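Local coordinates for protein Phospholipase/Carboxylesterase (Haliangium ochraceum, PDB 4Q82) that probably hydrolyses carboxylic or phospholipid ester bonds as a hydrolase of the alpha/beta-hydrolase fold, at residues Phe85-Gly90 and Asp101-Asn106; Val188-Asn193 and Arg258-Ser263; Pro196-His201 and Asn231-Cys236; Gly212-Gly215 and Thr220-Pro223; Thr246-Val251 and Ala264-Tyr269. All coordinates share one frame; numbering follows the deposited sequence. Where two conformers were deposited one is given.

Contact 1 of 5, residues Phe85-Gly90 and Asp101-Asn106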
# COMPACT_ATOMS: atom_id res chain seq x y z
N PHE A 85 -3.06 1.92 -1.95
CA PHE A 85 -1.65 2.29 -2.17
C PHE A 85 -1.44 3.79 -1.95
O PHE A 85 -2.19 4.60 -2.51
CB PHE A 85 -1.21 1.92 -3.60
CG PHE A 85 0.02 2.69 -4.06
CD1 PHE A 85 1.28 2.34 -3.57
CD2 PHE A 85 -0.09 3.77 -4.93
CE1 PHE A 85 2.45 3.06 -3.97
CE2 PHE A 85 1.03 4.49 -5.33
CZ PHE A 85 2.32 4.14 -4.86
N TRP A 86 -0.41 4.15 -1.17
CA TRP A 86 -0.07 5.55 -0.89
C TRP A 86 1.26 5.93 -1.53
O TRP A 86 2.31 5.33 -1.25
CB TRP A 86 -0.03 5.80 0.63
CG TRP A 86 -1.36 5.58 1.25
CD1 TRP A 86 -1.87 4.40 1.71
CD2 TRP A 86 -2.37 6.57 1.46
NE1 TRP A 86 -3.15 4.60 2.19
CE2 TRP A 86 -3.48 5.92 2.04
CE3 TRP A 86 -2.45 7.94 1.21
CZ2 TRP A 86 -4.64 6.59 2.40
CZ3 TRP A 86 -3.64 8.61 1.55
CH2 TRP A 86 -4.70 7.93 2.15
N HIS A 87 1.21 6.97 -2.37
CA HIS A 87 2.35 7.45 -3.14
C HIS A 87 3.40 8.20 -2.30
O HIS A 87 3.21 8.48 -1.11
CB HIS A 87 1.81 8.37 -4.25
CG HIS A 87 1.16 9.61 -3.70
ND1 HIS A 87 1.91 10.67 -3.23
CD2 HIS A 87 -0.14 9.95 -3.52
CE1 HIS A 87 1.09 11.62 -2.79
NE2 HIS A 87 -0.16 11.21 -2.96
N GLY A 88 4.51 8.55 -2.94
CA GLY A 88 5.56 9.29 -2.27
C GLY A 88 5.39 10.80 -2.38
O GLY A 88 4.53 11.30 -3.10
N ILE A 89 6.26 11.54 -1.69
CA ILE A 89 6.04 12.99 -1.52
C ILE A 89 6.07 13.77 -2.84
O ILE A 89 5.43 14.83 -2.99
CB ILE A 89 7.08 13.56 -0.51
CG1 ILE A 89 6.58 14.86 0.14
CG2 ILE A 89 8.46 13.72 -1.17
CD1 ILE A 89 7.43 15.26 1.36
N GLY A 90 6.79 13.24 -3.83
CA GLY A 90 6.89 13.92 -5.12
C GLY A 90 5.56 13.98 -5.83
O GLY A 90 5.34 14.81 -6.73
N ASP A 101 -2.89 13.06 -12.08
CA ASP A 101 -1.99 12.47 -13.06
C ASP A 101 -0.61 12.20 -12.44
O ASP A 101 0.07 11.25 -12.81
CB ASP A 101 -1.87 13.35 -14.31
CG ASP A 101 -2.93 13.02 -15.37
OD1 ASP A 101 -3.57 11.95 -15.28
OD2 ASP A 101 -3.10 13.84 -16.30
N LYS A 102 -0.19 13.03 -11.47
CA LYS A 102 1.10 12.82 -10.80
C LYS A 102 1.20 11.44 -10.15
O LYS A 102 2.28 10.84 -10.12
CB LYS A 102 1.35 13.87 -9.71
CG LYS A 102 1.64 15.27 -10.23
CD LYS A 102 1.88 16.20 -9.05
CE LYS A 102 1.76 17.68 -9.40
NZ LYS A 102 1.58 18.50 -8.15
N VAL A 103 0.09 10.96 -9.61
CA VAL A 103 0.08 9.71 -8.84
C VAL A 103 0.37 8.52 -9.76
O VAL A 103 0.79 7.45 -9.28
CB VAL A 103 -1.27 9.54 -8.07
CG1 VAL A 103 -1.35 8.20 -7.34
CG2 VAL A 103 -1.50 10.69 -7.08
N LEU A 104 0.23 8.69 -11.07
CA LEU A 104 0.53 7.60 -12.00
C LEU A 104 2.04 7.32 -12.16
O LEU A 104 2.42 6.37 -12.84
CB LEU A 104 -0.06 7.89 -13.39
CG LEU A 104 -1.57 8.13 -13.44
CD1 LEU A 104 -1.97 8.45 -14.89
CD2 LEU A 104 -2.32 6.90 -12.91
N ALA A 105 2.88 8.14 -11.52
CA ALA A 105 4.34 8.04 -11.71
C ALA A 105 4.94 6.72 -11.21
O ALA A 105 5.85 6.17 -11.85
CB ALA A 105 5.03 9.19 -11.00
N ASN A 106 4.46 6.24 -10.08
CA ASN A 106 5.07 5.08 -9.43
C ASN A 106 4.05 4.11 -8.91
O ASN A 106 2.90 4.47 -8.65
CB ASN A 106 5.95 5.50 -8.21
CG ASN A 106 7.00 6.51 -8.55
OD1 ASN A 106 7.09 7.58 -7.90
ND2 ASN A 106 7.83 6.20 -9.52
O HOH W 1 4.79 7.82 -5.76
O HOH W 2 3.97 17.21 -6.17

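Contact 2 of 5, residues Val188-Asn193 and Arg258-Ser263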
# COMPACT_ATOMS: atom_id res chain seq x y z
N VAL A 188 2.61 -3.96 2.86
CA VAL A 188 3.88 -4.00 2.16
C VAL A 188 4.38 -2.57 2.17
O VAL A 188 3.78 -1.70 1.55
CB VAL A 188 3.75 -4.52 0.72
CG1 VAL A 188 5.04 -4.28 -0.07
CG2 VAL A 188 3.41 -6.04 0.71
N LEU A 189 5.46 -2.32 2.90
CA LEU A 189 5.87 -0.94 3.19
C LEU A 189 7.28 -0.75 2.69
O LEU A 189 8.21 -1.40 3.16
CB LEU A 189 5.79 -0.67 4.70
CG LEU A 189 4.39 -0.92 5.26
CD1 LEU A 189 4.36 -0.64 6.78
CD2 LEU A 189 3.38 -0.05 4.51
N ILE A 190 7.44 0.15 1.72
CA ILE A 190 8.73 0.29 1.04
C ILE A 190 9.38 1.64 1.33
O ILE A 190 8.75 2.68 1.07
CB ILE A 190 8.52 0.15 -0.49
CG1 ILE A 190 7.89 -1.22 -0.82
CG2 ILE A 190 9.87 0.32 -1.27
CD1 ILE A 190 7.14 -1.18 -2.16
N ALA A 191 10.62 1.61 1.81
CA ALA A 191 11.46 2.83 1.99
C ALA A 191 10.81 3.82 2.96
O ALA A 191 10.86 5.05 2.74
CB ALA A 191 11.74 3.50 0.64
N GLY A 192 10.22 3.26 4.01
CA GLY A 192 9.56 4.06 5.05
C GLY A 192 10.33 4.00 6.35
O GLY A 192 11.52 3.60 6.39
N ASN A 193 9.68 4.45 7.42
CA ASN A 193 10.30 4.46 8.73
C ASN A 193 9.28 3.96 9.74
O ASN A 193 8.36 4.67 10.09
CB ASN A 193 10.78 5.87 9.11
CG ASN A 193 11.44 5.91 10.49
OD1 ASN A 193 11.57 4.88 11.16
ND2 ASN A 193 11.91 7.10 10.91
N ARG A 258 11.44 -1.90 -8.43
CA ARG A 258 11.78 -3.32 -8.58
C ARG A 258 10.90 -4.19 -7.71
O ARG A 258 10.79 -5.40 -7.95
CB ARG A 258 13.25 -3.58 -8.24
CG ARG A 258 13.59 -3.45 -6.77
CD ARG A 258 15.13 -3.50 -6.64
NE ARG A 258 15.72 -2.29 -7.23
CZ ARG A 258 16.97 -2.20 -7.68
NH1 ARG A 258 17.78 -3.26 -7.62
NH2 ARG A 258 17.40 -1.06 -8.21
N THR A 259 10.24 -3.58 -6.73
CA THR A 259 9.34 -4.32 -5.86
C THR A 259 7.97 -4.48 -6.51
O THR A 259 7.49 -5.60 -6.71
CB THR A 259 9.20 -3.61 -4.49
OG1 THR A 259 10.50 -3.51 -3.87
CG2 THR A 259 8.25 -4.40 -3.55
N TYR A 260 7.33 -3.36 -6.87
CA TYR A 260 5.97 -3.45 -7.42
C TYR A 260 5.94 -4.06 -8.82
O TYR A 260 4.92 -4.67 -9.23
CB TYR A 260 5.30 -2.08 -7.46
CG TYR A 260 4.89 -1.51 -6.13
CD1 TYR A 260 3.88 -2.13 -5.35
CD2 TYR A 260 5.47 -0.33 -5.66
CE1 TYR A 260 3.49 -1.59 -4.14
CE2 TYR A 260 5.07 0.23 -4.45
CZ TYR A 260 4.09 -0.42 -3.71
OH TYR A 260 3.71 0.15 -2.51
N SER A 261 7.02 -3.92 -9.59
CA SER A 261 7.04 -4.47 -10.95
C SER A 261 7.38 -5.96 -10.99
O SER A 261 7.33 -6.56 -12.06
CB SER A 261 8.08 -3.75 -11.86
OG SER A 261 9.42 -4.07 -11.42
N LEU A 262 7.80 -6.50 -9.84
CA LEU A 262 8.39 -7.86 -9.73
C LEU A 262 9.68 -8.08 -10.54
O LEU A 262 10.08 -9.24 -10.75
CB LEU A 262 7.37 -8.95 -10.17
CG LEU A 262 6.00 -8.89 -9.48
CD1 LEU A 262 5.15 -10.14 -9.80
CD2 LEU A 262 6.16 -8.74 -7.98
N SER A 263 10.34 -7.02 -10.98
CA SER A 263 11.63 -7.21 -11.64
C SER A 263 12.67 -7.79 -10.66
O SER A 263 13.59 -8.49 -11.10
CB SER A 263 12.17 -5.91 -12.25
OG SER A 263 12.46 -4.95 -11.25

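Contact 3 of 5, residues Pro196-His201 and Asn231-Cys236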
# COMPACT_ATOMS: atom_id res chain seq x y z
N PRO A 196 9.31 4.49 15.00
CA PRO A 196 8.38 4.92 16.04
C PRO A 196 7.27 3.89 16.33
O PRO A 196 6.95 3.65 17.50
CB PRO A 196 7.78 6.21 15.46
CG PRO A 196 8.89 6.75 14.58
CD PRO A 196 9.40 5.49 13.91
N ALA A 197 6.71 3.29 15.29
CA ALA A 197 5.65 2.29 15.50
C ALA A 197 6.13 1.10 16.35
O ALA A 197 5.43 0.67 17.27
CB ALA A 197 5.13 1.80 14.16
N PHE A 198 7.30 0.56 16.02
CA PHE A 198 7.82 -0.58 16.76
C PHE A 198 8.32 -0.17 18.14
O PHE A 198 8.18 -0.94 19.09
CB PHE A 198 8.94 -1.27 15.98
CG PHE A 198 9.42 -2.53 16.66
CD1 PHE A 198 8.61 -3.66 16.70
CD2 PHE A 198 10.66 -2.57 17.30
CE1 PHE A 198 9.02 -4.81 17.35
CE2 PHE A 198 11.08 -3.73 17.96
CZ PHE A 198 10.25 -4.85 17.99
N ASN A 199 8.90 1.02 18.26
CA ASN A 199 9.34 1.49 19.58
C ASN A 199 8.14 1.61 20.52
O ASN A 199 8.22 1.30 21.71
CB ASN A 199 10.07 2.83 19.47
CG ASN A 199 10.56 3.32 20.82
OD1 ASN A 199 10.07 4.32 21.35
ND2 ASN A 199 11.51 2.60 21.39
N ASP A 200 7.02 2.06 19.95
CA ASP A 200 5.79 2.22 20.71
C ASP A 200 5.18 0.87 21.13
O ASP A 200 4.84 0.68 22.29
CB ASP A 200 4.79 3.00 19.85
CG ASP A 200 3.59 3.50 20.63
OD1 ASP A 200 3.16 2.82 21.59
OD2 ASP A 200 3.07 4.58 20.26
N HIS A 201 5.05 -0.06 20.19
CA HIS A 201 4.24 -1.26 20.41
C HIS A 201 5.01 -2.55 20.64
O HIS A 201 4.45 -3.50 21.20
CB HIS A 201 3.31 -1.46 19.22
CG HIS A 201 2.21 -0.44 19.13
ND1 HIS A 201 1.21 -0.35 20.06
CD2 HIS A 201 1.96 0.51 18.20
CE1 HIS A 201 0.38 0.62 19.71
NE2 HIS A 201 0.81 1.15 18.58
N ASN A 231 13.55 -6.27 11.82
CA ASN A 231 14.34 -7.20 12.64
C ASN A 231 13.66 -7.46 13.99
O ASN A 231 13.61 -8.59 14.47
CB ASN A 231 15.76 -6.69 12.88
CG ASN A 231 16.66 -6.86 11.67
OD1 ASN A 231 16.38 -7.64 10.78
ND2 ASN A 231 17.78 -6.14 11.68
N GLY A 232 13.13 -6.39 14.60
CA GLY A 232 12.42 -6.52 15.85
C GLY A 232 11.19 -7.42 15.72
O GLY A 232 10.95 -8.29 16.55
N LEU A 233 10.41 -7.19 14.67
CA LEU A 233 9.19 -7.93 14.47
C LEU A 233 9.49 -9.40 14.18
O LEU A 233 8.80 -10.29 14.68
CB LEU A 233 8.38 -7.34 13.33
CG LEU A 233 7.78 -5.94 13.59
CD1 LEU A 233 7.28 -5.39 12.26
CD2 LEU A 233 6.67 -6.04 14.63
N ILE A 234 10.53 -9.65 13.38
CA ILE A 234 10.94 -11.02 13.06
C ILE A 234 11.41 -11.75 14.32
O ILE A 234 11.13 -12.94 14.49
CB ILE A 234 12.06 -11.02 11.97
CG1 ILE A 234 11.43 -10.71 10.62
CG2 ILE A 234 12.77 -12.36 11.88
CD1 ILE A 234 12.43 -10.30 9.56
N ALA A 235 12.07 -11.03 15.23
CA ALA A 235 12.55 -11.64 16.47
C ALA A 235 11.42 -11.94 17.46
O ALA A 235 11.60 -12.71 18.41
CB ALA A 235 13.61 -10.75 17.13
N CYS A 236 10.25 -11.35 17.25
CA CYS A 236 9.13 -11.57 18.16
C CYS A 236 8.71 -13.03 18.15
O CYS A 236 8.64 -13.66 17.10
CB CYS A 236 7.95 -10.67 17.81
SG CYS A 236 8.23 -8.92 18.21

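Contact 4 of 5, residues Gly212-Gly215 and Thr220-Pro223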
# COMPACT_ATOMS: atom_id res chain seq x y z
N GLY A 212 8.60 -5.50 4.78
CA GLY A 212 9.28 -4.22 4.61
C GLY A 212 10.41 -4.35 3.61
O GLY A 212 11.11 -5.39 3.58
N PHE A 213 10.59 -3.32 2.79
CA PHE A 213 11.61 -3.27 1.72
C PHE A 213 12.42 -2.01 1.85
O PHE A 213 11.83 -0.94 2.10
CB PHE A 213 10.99 -3.24 0.32
CG PHE A 213 10.35 -4.52 -0.11
CD1 PHE A 213 9.09 -4.87 0.35
CD2 PHE A 213 11.02 -5.36 -0.99
CE1 PHE A 213 8.47 -6.08 -0.06
CE2 PHE A 213 10.43 -6.58 -1.41
CZ PHE A 213 9.16 -6.93 -0.95
N HIS A 214 13.74 -2.07 1.62
CA HIS A 214 14.52 -0.82 1.67
C HIS A 214 15.81 -1.03 0.88
O HIS A 214 16.35 -2.14 0.88
CB HIS A 214 14.84 -0.41 3.11
CG HIS A 214 14.73 1.07 3.38
ND1 HIS A 214 13.82 1.58 4.28
CD2 HIS A 214 15.41 2.15 2.90
CE1 HIS A 214 13.92 2.90 4.34
NE2 HIS A 214 14.88 3.27 3.51
N GLY A 215 16.32 0.01 0.21
CA GLY A 215 17.65 -0.09 -0.38
C GLY A 215 18.67 0.32 0.68
O GLY A 215 18.45 1.30 1.41
N THR A 220 17.96 9.18 1.45
CA THR A 220 16.82 10.06 1.64
C THR A 220 15.99 9.61 2.86
O THR A 220 15.73 10.40 3.77
CB THR A 220 15.99 10.10 0.35
OG1 THR A 220 16.74 10.81 -0.66
CG2 THR A 220 14.72 10.79 0.58
N VAL A 221 15.58 8.34 2.89
CA VAL A 221 15.03 7.74 4.10
C VAL A 221 16.02 6.68 4.59
O VAL A 221 16.28 5.70 3.88
CB VAL A 221 13.66 7.09 3.84
CG1 VAL A 221 13.13 6.44 5.11
CG2 VAL A 221 12.65 8.15 3.36
N ALA A 222 16.57 6.87 5.78
CA ALA A 222 17.62 5.95 6.27
C ALA A 222 17.08 4.53 6.32
O ALA A 222 15.95 4.30 6.77
CB ALA A 222 18.12 6.38 7.67
N PRO A 223 17.88 3.56 5.84
CA PRO A 223 17.35 2.19 5.74
C PRO A 223 17.12 1.56 7.10
O PRO A 223 16.35 0.61 7.17
CB PRO A 223 18.43 1.42 4.95
CG PRO A 223 19.63 2.30 4.94
CD PRO A 223 19.14 3.73 5.11

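Contact 5 of 5, residues Thr246-Val251 and Ala264-Tyr269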
# COMPACT_ATOMS: atom_id res chain seq x y z
N THR A 246 13.25 -7.26 3.19
CA THR A 246 14.05 -7.36 1.97
C THR A 246 14.93 -6.15 1.90
O THR A 246 14.42 -5.04 1.92
CB THR A 246 13.17 -7.45 0.73
OG1 THR A 246 12.50 -8.71 0.75
CG2 THR A 246 14.02 -7.35 -0.55
N VAL A 247 16.24 -6.36 1.85
CA VAL A 247 17.18 -5.24 1.76
C VAL A 247 17.91 -5.36 0.43
O VAL A 247 18.56 -6.37 0.15
CB VAL A 247 18.19 -5.24 2.91
CG1 VAL A 247 19.23 -4.10 2.72
CG2 VAL A 247 17.45 -5.05 4.25
N TYR A 248 17.79 -4.33 -0.39
CA TYR A 248 18.42 -4.34 -1.69
C TYR A 248 19.80 -3.73 -1.53
O TYR A 248 19.93 -2.54 -1.25
CB TYR A 248 17.58 -3.55 -2.67
CG TYR A 248 16.19 -4.10 -2.96
CD1 TYR A 248 16.01 -5.34 -3.56
CD2 TYR A 248 15.05 -3.31 -2.72
CE1 TYR A 248 14.74 -5.81 -3.89
CE2 TYR A 248 13.75 -3.77 -3.04
CZ TYR A 248 13.62 -5.01 -3.63
OH TYR A 248 12.37 -5.48 -3.97
N GLU A 249 20.84 -4.55 -1.68
CA GLU A 249 22.19 -4.03 -1.42
C GLU A 249 22.70 -3.12 -2.53
O GLU A 249 22.58 -3.41 -3.73
CB GLU A 249 23.17 -5.18 -1.16
CG GLU A 249 22.78 -5.95 0.12
CD GLU A 249 23.94 -6.70 0.78
OE1 GLU A 249 23.69 -7.33 1.82
OE2 GLU A 249 25.09 -6.66 0.27
N GLY A 250 23.21 -1.96 -2.12
CA GLY A 250 23.70 -0.96 -3.05
C GLY A 250 22.66 -0.07 -3.71
O GLY A 250 22.98 0.76 -4.56
N VAL A 251 21.40 -0.23 -3.31
CA VAL A 251 20.29 0.43 -3.98
C VAL A 251 19.91 1.69 -3.19
O VAL A 251 19.96 1.68 -1.94
CB VAL A 251 19.08 -0.54 -4.11
CG1 VAL A 251 17.78 0.18 -4.54
CG2 VAL A 251 19.42 -1.73 -5.08
N ALA A 264 12.51 -7.53 -9.36
CA ALA A 264 13.43 -8.10 -8.35
C ALA A 264 12.99 -9.49 -7.86
O ALA A 264 13.68 -10.11 -7.04
CB ALA A 264 13.58 -7.14 -7.14
N GLY A 265 11.87 -9.98 -8.36
CA GLY A 265 11.47 -11.36 -8.08
C GLY A 265 10.89 -11.59 -6.69
O GLY A 265 10.81 -12.75 -6.27
N HIS A 266 10.45 -10.53 -6.00
CA HIS A 266 9.75 -10.68 -4.73
C HIS A 266 8.24 -10.58 -4.95
O HIS A 266 7.71 -9.49 -5.19
CB HIS A 266 10.19 -9.63 -3.74
CG HIS A 266 11.64 -9.74 -3.37
ND1 HIS A 266 12.11 -10.68 -2.46
CD2 HIS A 266 12.73 -9.07 -3.82
CE1 HIS A 266 13.42 -10.55 -2.34
NE2 HIS A 266 13.83 -9.59 -3.16
N ASP A 267 7.54 -11.71 -4.88
CA ASP A 267 6.13 -11.68 -5.29
C ASP A 267 5.27 -11.21 -4.13
O ASP A 267 4.67 -12.01 -3.38
CB ASP A 267 5.66 -13.04 -5.80
CG ASP A 267 4.27 -12.96 -6.46
OD1 ASP A 267 3.55 -11.94 -6.31
OD2 ASP A 267 3.89 -13.93 -7.13
N ILE A 268 5.21 -9.89 -4.00
CA ILE A 268 4.45 -9.29 -2.92
C ILE A 268 2.95 -9.56 -3.06
O ILE A 268 2.27 -9.56 -2.06
CB ILE A 268 4.67 -7.76 -2.85
CG1 ILE A 268 4.39 -7.10 -4.20
CG2 ILE A 268 6.12 -7.47 -2.38
CD1 ILE A 268 4.31 -5.51 -4.11
N TYR A 269 2.46 -9.77 -4.29
CA TYR A 269 1.02 -9.99 -4.49
C TYR A 269 0.58 -11.37 -3.98
O TYR A 269 -0.44 -11.49 -3.28
CB TYR A 269 0.66 -9.79 -5.98
CG TYR A 269 1.21 -8.45 -6.43
CD1 TYR A 269 0.75 -7.28 -5.84
CD2 TYR A 269 2.21 -8.35 -7.41
CE1 TYR A 269 1.28 -6.01 -6.19
CE2 TYR A 269 2.71 -7.07 -7.80
CZ TYR A 269 2.24 -5.92 -7.17
OH TYR A 269 2.74 -4.68 -7.51

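Contact 1 of 5, residues Phe85-Gly90 and Asp101-Asn106
Phe85, near the end of strand 80-86 in the central sheet of an alpha/beta hydrolase, and His87, just beyond it, pack against the chain linking helices 97-100 and 107-113. The Phe85 ring meets the carbonyl of Asn106 obliquely, with CE2 and CZ both 3.8 Å from Asn106 O. Next along the chain, His87 CD2 meets the CG2 methyl of Val103 at 3.9 Å, the two side chains crossing nearly at right angles. CG of His87 sits between its own backbone N and carbonyl carbon (chi1 65°), and in this rotamer ND1 can turn back onto the following residue. A hydrogen bond from His87 ND1 to Gly88 O, 2.7 Å long and in the plane of the ring, fixes the ring's rotation, and NE2 is held by His130 N. Just beyond, Ile89 N hydrogen-bonds an oxygen of the sulfonylated serine at position 165, consistent with a place in the oxyanion hole. Water joins the outer parts: one molecule accepts from Gly88 N at 2.9 Å and lies close to the amide oxygen of Asn106. Another donates to Gly90 O at 2.8 Å and is weakly bound by Lys102 NZ at 3.4 Å.

Contact 2 of 5, residues Val188-Asn193 and Arg258-Ser263
Val188 points its side chain at the helical turn of 258-260, but its nearest approach is between oxygens, Val188 O and Tyr260 OH, 4.5 Å apart, too far for a direct bond. Thr162 on the adjoining strand spans the distance, its OG1 hydrogen-bonded to both oxygens. Two residues further along strand 186-190, Ile190 turns to the same side and makes the main contact. Its CG1 lies beside the backbone N (chi1 -59°) and CD1 extends outward from there, over one face of the Tyr260 ring. CD1 is 3.4 Å from Tyr260 CE2 and 3.5 Å from Tyr260 CZ, so the methyl sits toward the hydroxyl end of the ring and not above its CB end. The same methyl also reaches Thr259 CG2 at 3.7 Å. The strand then gives way to the turn at Ala191 and Gly192. On the helix side the chain leaves through an ST turn, in which Ser261 OG accepts from Ser263 N at 3.1 Å. This is a buried packing contact between the sheet of the alpha/beta-hydrolase fold and a short helix packed against it: no hydrogen bond crosses directly, so the tyrosine hydroxyl finds its partner on a third element, strand 158-163.

Contact 3 of 5, residues Pro196-His201 and Asn231-Cys236
Helices 195-201 and 224-235 come closest at Phe198 and Gly232, whose CA atoms are 7.6 Å apart, and the space between them is bridged chiefly by one phenyl ring. Phe198 extends from its helix with CG anti to the backbone N (chi1 -175°), which carries the ring straight across to the other backbone. Its far end rests on the main chain of Gly232: CZ is 3.5 Å from Gly232 CA and 3.6 Å from Gly232 C. The ring fills the space into which a beta carbon at position 232 would project, and the bare backbone is what lets the aromatic side chain come so near.

Leu233 runs past Phe198 in the opposite direction. Although its first bond is not aimed at the other helix, its end turns back, so that CD2 packs at 3.7 Å from Phe198 CD1. In the alpha/beta-hydrolase fold these two helices belong to successive beta-alpha-beta crossovers, following strands 186-190 and 210-215, which are parallel neighbours in the sheet; the phenyl ring therefore joins the helices of consecutive units.

Cys236 follows at the C-terminal end of helix 224-235. Its SG reaches the edge of the aromatic ring, near the ring plane, 4.3 Å from Phe198 CE1. That sulfur is half of a disulfide with Cys203, which comes just after helix 195-201, so a covalent link ties the ends of the same two helices beside the apolar contact. On the far side of helix 195-201, Asp200 forms a salt bridge with Arg176 of helix 167-178.

Contact 4 of 5, residues Gly212-Gly215 and Thr220-Pro223
His214 lays one face of its imidazole over the backbone of Pro223: Pro223 CA stands 3.5 Å from the ring centroid and only 12° off the ring normal, a well-centred CH-pi contact. The proline and histidine side chains cross at about a right angle, and Pro223 CB lies 3.7 Å from His214 CD2. The same CB touches the next residue of the strand, 3.5 Å from Gly215 O. At its outer end the ring is held by a hydrogen bond from His214 NE2 to Val221 O, 2.8 Å long. It is somewhat bent, at 148°, with the donor well above the carbonyl plane and the acceptor tilted out of the ring plane. Val221 also brings its CG1 methyl to the ring edge, in plane, 3.7 Å from His214 CE1. ND1 is hydrogen-bonded to Thr226 OG1, so both ring nitrogens are engaged and the imidazole is fixed in its rotation. Asp218 OD1 in turn accepts from the backbone N of Thr220 and of Val221, ordering the loop that supplies the carbonyl. The contact folds loop 216-223, the place of the triad acid in many alpha/beta hydrolases, back onto the C-terminal end of strand 210-215, which runs between strands 186-190 and 243-248 in the sheet; helix 224-235 follows directly.

Contact 5 of 5, residues Thr246-Val251 and Ala264-Tyr269
Thr246 and Tyr248, two residues apart on the same side of strand 243-248, meet His266 arriving from the opposite direction. The CG2 methyl of Thr246 lies over one face of the imidazole in a CH-pi contact, 3.8 Å from the His266 ring centroid and 27° off the normal, displaced toward NE2, which is 3.4 Å from it. That methyl stands anti to the backbone N of Thr246 (chi1 -69° for OG1), and it also lies above a face of the Tyr248 ring, toward its rim, so it fills the angle between two aromatic rings. Those rings are oblique to one another, their planes at 67° and centroids 5.8 Å apart; the closest approach of the two side chains is Tyr248 OH to His266 CD2, at 3.6 Å. Beside the imidazole, Ala264 CB packs on Tyr248 CE1 at 3.7 Å. The polar ends are tied elsewhere: Thr246 OG1 to Trp211 NE1, and Tyr248 OH to Thr259 OG1. Arg258 adds a cation-pi contact to the tyrosine ring. Further along, Asp267 takes the N-cap position of helix 268-273, with a weak bond from Tyr269 N to its OD1. Such packing is that of an outermost strand of the alpha/beta-hydrolase sheet covered by the chain leading into the C-terminal helix.

Overall arrangement
All but contact 3 reach the same eight-stranded sheet. Contact 1 closes first along the chain, on strand 80-86; contact 4 is nested inside contact 3 and both inside contact 2, while contact 5 alternates with contact 2. Contacts 2, 4 and 5 lie on the neighbouring strands 186-190, 210-215 and 243-248, with centres 7 to 11 Å apart; contact 4 is hydrogen-bonded strand to strand to contacts 2 and 5, while 2 and 5 meet through Thr259 and Tyr248. Contact 1 meets contact 2 where Phe85 and Tyr260 pack, centres 13 Å apart. Contact 3 lies farther out, among the helices, about 28 Å from contact 1 between centres. Contact 1 lies beside the sulfonylated serine, while the others join strands, loops and helices of the later part of the fold.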